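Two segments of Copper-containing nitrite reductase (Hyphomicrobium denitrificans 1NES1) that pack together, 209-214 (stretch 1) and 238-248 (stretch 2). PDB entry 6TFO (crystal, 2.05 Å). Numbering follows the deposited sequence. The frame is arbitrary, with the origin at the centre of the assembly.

Stretch 1 (209-214) ELHLKN
Stretch 2, residues 238-248: YTQTDPGAETV

What are the strongest polar links between the two stretches? The shortest joins side chains: His-211 ND1 donates to Glu-246 OE1 at 2.5 Å, a very short hydrogen bond lying near the plane of the ring. Glu-246 (chi1 and chi2 both t) extends to reach it, while His-211 takes chi1 m (-71°) and chi2 -109°. The other ring nitrogen is also used, His-211 NE2 donating to Glu-209 OE1 at 2.9 Å, so the imidazole is held between two carboxylates, one from each stretch.

How do the backbones pair? Residues 209-214 form an extended strand, phi -88° to -106° and psi 94° to 122°, and 246-248 run antiparallel to it, with 168° between the directions and a closest axis approach of 4.7 Å. Leu-212 and Thr-247 are the hydrogen-bonded pair, CA to CA 5.3 Å: Leu-212 N to Thr-247 O is 2.8 Å and Thr-247 N to Leu-212 O is 2.9 Å. The non-hydrogen-bonded pairs on either side are closer, 4.5 Å between the CA atoms of His-211 and Val-248 and 4.4 Å between those of Lys-213 and Glu-246. CA-H...O contacts accompany these pairs, as from Val-248 CA to Leu-210 O at 3.1 Å.

How does the contact close at Asn-214? A type II turn from Asp-242 to Ala-245, with Pro-243 at -56/141 and Gly-244 at 73/-3, is tied by Ala-245 N to Asp-242 O at 3.1 Å. The positive phi of Gly-244 favours glycine. Asn-214 meets this turn through its backbone, Asn-214 N donating to Ala-245 O at 3.1 Å and Gly-244 N donating weakly to Asn-214 O at 2.8 Å. Its CA-to-CB bond points toward stretch 2, and with chi1 t and chi2 4° Asn-214 ND2 donates to Thr-241 O at 2.9 Å.

What packs around this polar frame? On the face shared with Lys-213 and Glu-246, Val-248 (chi1 t) covers the His-211 ring, its CG1 3.7 Å from the ring centroid of His-211 and 18° off the normal. Lys-213 is modelled only to CB. Leu-212 and Thr-247 occupy the opposite face, where Leu-212 (chi1 -158°, chi2 153°) brings CD2 to 3.6 Å from Thr-241 OG1, and Leu-210 CD2 lies 4.0 Å from Thr-239 CG2. A hydroxyl chain lines this side: Thr-247 OG1 (chi1 p) donates to Thr-241 OG1 (chi1 m) at 2.8 Å, and Thr-241 OG1 donates to Thr-239 O at 2.6 Å. Together the stretches bury 564 Å².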

# COMPACT_ATOMS: atom_id res chain seq x y z
N GLU C 209 -5.06 -58.94 -4.24
CA GLU C 209 -3.84 -58.95 -3.39
C GLU C 209 -3.01 -57.74 -3.80
O GLU C 209 -2.26 -57.84 -4.81
CB GLU C 209 -3.06 -60.25 -3.55
CG GLU C 209 -1.76 -60.30 -2.78
CD GLU C 209 -0.91 -61.51 -3.12
OE1 GLU C 209 0.31 -61.36 -3.32
OE2 GLU C 209 -1.48 -62.61 -3.23
N LEU C 210 -3.18 -56.63 -3.09
CA LEU C 210 -2.54 -55.34 -3.44
C LEU C 210 -1.24 -55.19 -2.67
O LEU C 210 -1.28 -55.20 -1.43
CB LEU C 210 -3.44 -54.16 -3.11
CG LEU C 210 -2.82 -52.85 -3.58
CD1 LEU C 210 -3.31 -52.49 -4.98
CD2 LEU C 210 -3.11 -51.76 -2.58
N HIS C 211 -0.15 -55.01 -3.42
CA HIS C 211 1.18 -54.63 -2.89
C HIS C 211 1.41 -53.15 -3.21
O HIS C 211 1.42 -52.81 -4.42
CB HIS C 211 2.25 -55.53 -3.50
CG HIS C 211 2.21 -56.93 -2.99
ND1 HIS C 211 3.19 -57.44 -2.15
CD2 HIS C 211 1.31 -57.92 -3.17
CE1 HIS C 211 2.90 -58.69 -1.85
NE2 HIS C 211 1.76 -59.01 -2.47
N LEU C 212 1.53 -52.29 -2.18
CA LEU C 212 1.96 -50.87 -2.36
C LEU C 212 3.40 -50.70 -1.87
O LEU C 212 3.62 -50.78 -0.64
CB LEU C 212 0.99 -49.94 -1.63
CG LEU C 212 0.98 -48.50 -2.15
CD1 LEU C 212 -0.36 -47.83 -1.89
CD2 LEU C 212 2.10 -47.69 -1.50
N LYS C 213 4.34 -50.49 -2.82
CA LYS C 213 5.77 -50.13 -2.58
C LYS C 213 5.91 -48.60 -2.67
O LYS C 213 5.66 -48.08 -3.75
CB LYS C 213 6.67 -50.81 -3.62
N ASN C 214 6.27 -47.92 -1.57
CA ASN C 214 6.64 -46.47 -1.55
C ASN C 214 8.14 -46.34 -1.83
O ASN C 214 8.92 -46.87 -1.03
CB ASN C 214 6.26 -45.79 -0.22
CG ASN C 214 6.32 -44.27 -0.26
OD1 ASN C 214 6.59 -43.67 -1.31
ND2 ASN C 214 6.10 -43.65 0.88
N TYR C 238 -4.80 -49.71 5.74
CA TYR C 238 -3.87 -50.87 5.69
C TYR C 238 -2.65 -50.53 4.83
O TYR C 238 -1.72 -51.36 4.83
CB TYR C 238 -4.58 -52.13 5.15
CG TYR C 238 -5.85 -52.52 5.87
CD1 TYR C 238 -7.05 -51.89 5.60
CD2 TYR C 238 -5.86 -53.52 6.83
CE1 TYR C 238 -8.22 -52.22 6.26
CE2 TYR C 238 -7.02 -53.88 7.49
CZ TYR C 238 -8.21 -53.23 7.20
OH TYR C 238 -9.38 -53.54 7.84
N THR C 239 -2.64 -49.40 4.10
CA THR C 239 -1.63 -49.11 3.04
C THR C 239 -0.84 -47.82 3.32
O THR C 239 -0.15 -47.35 2.38
CB THR C 239 -2.26 -49.07 1.64
OG1 THR C 239 -3.37 -48.17 1.60
CG2 THR C 239 -2.71 -50.45 1.20
N GLN C 240 -0.90 -47.27 4.53
CA GLN C 240 -0.04 -46.12 4.93
C GLN C 240 1.39 -46.64 4.94
O GLN C 240 1.75 -47.36 5.89
CB GLN C 240 -0.46 -45.53 6.28
CG GLN C 240 -1.86 -44.93 6.29
CD GLN C 240 -2.02 -43.69 5.44
OE1 GLN C 240 -1.22 -42.76 5.50
NE2 GLN C 240 -3.09 -43.66 4.66
N THR C 241 2.16 -46.35 3.90
CA THR C 241 3.47 -46.98 3.61
C THR C 241 4.60 -45.95 3.76
O THR C 241 4.60 -44.94 3.00
CB THR C 241 3.48 -47.57 2.19
OG1 THR C 241 2.28 -48.32 2.02
CG2 THR C 241 4.71 -48.41 1.92
N ASP C 242 5.54 -46.19 4.69
CA ASP C 242 6.74 -45.32 4.87
C ASP C 242 7.57 -45.42 3.60
O ASP C 242 7.45 -46.38 2.85
CB ASP C 242 7.55 -45.72 6.10
CG ASP C 242 6.86 -45.37 7.40
OD1 ASP C 242 5.96 -44.49 7.40
OD2 ASP C 242 7.22 -45.99 8.42
N PRO C 243 8.40 -44.39 3.28
CA PRO C 243 9.34 -44.49 2.17
C PRO C 243 10.29 -45.69 2.28
O PRO C 243 10.73 -46.02 3.35
CB PRO C 243 10.12 -43.17 2.26
CG PRO C 243 9.15 -42.21 2.91
CD PRO C 243 8.40 -43.07 3.92
N GLY C 244 10.57 -46.33 1.14
CA GLY C 244 11.40 -47.55 1.06
C GLY C 244 10.69 -48.79 1.59
O GLY C 244 11.30 -49.86 1.50
N ALA C 245 9.46 -48.67 2.12
CA ALA C 245 8.69 -49.77 2.76
C ALA C 245 7.61 -50.29 1.81
O ALA C 245 7.46 -49.75 0.68
CB ALA C 245 8.08 -49.30 4.07
N GLU C 246 6.90 -51.33 2.22
CA GLU C 246 5.84 -52.00 1.42
C GLU C 246 4.71 -52.40 2.37
O GLU C 246 5.00 -52.88 3.49
CB GLU C 246 6.37 -53.22 0.67
CG GLU C 246 5.31 -53.85 -0.21
CD GLU C 246 5.67 -55.17 -0.83
OE1 GLU C 246 4.78 -56.02 -0.94
OE2 GLU C 246 6.84 -55.34 -1.21
N THR C 247 3.47 -52.13 1.95
CA THR C 247 2.25 -52.68 2.60
C THR C 247 1.61 -53.63 1.60
O THR C 247 1.79 -53.44 0.38
CB THR C 247 1.28 -51.59 3.07
OG1 THR C 247 0.97 -50.74 1.95
CG2 THR C 247 1.84 -50.81 4.24
N VAL C 248 0.93 -54.64 2.12
CA VAL C 248 0.14 -55.62 1.33
C VAL C 248 -1.24 -55.64 1.97
O VAL C 248 -1.30 -55.80 3.20
CB VAL C 248 0.80 -57.01 1.34
CG1 VAL C 248 0.05 -57.96 0.43
CG2 VAL C 248 2.27 -56.94 0.95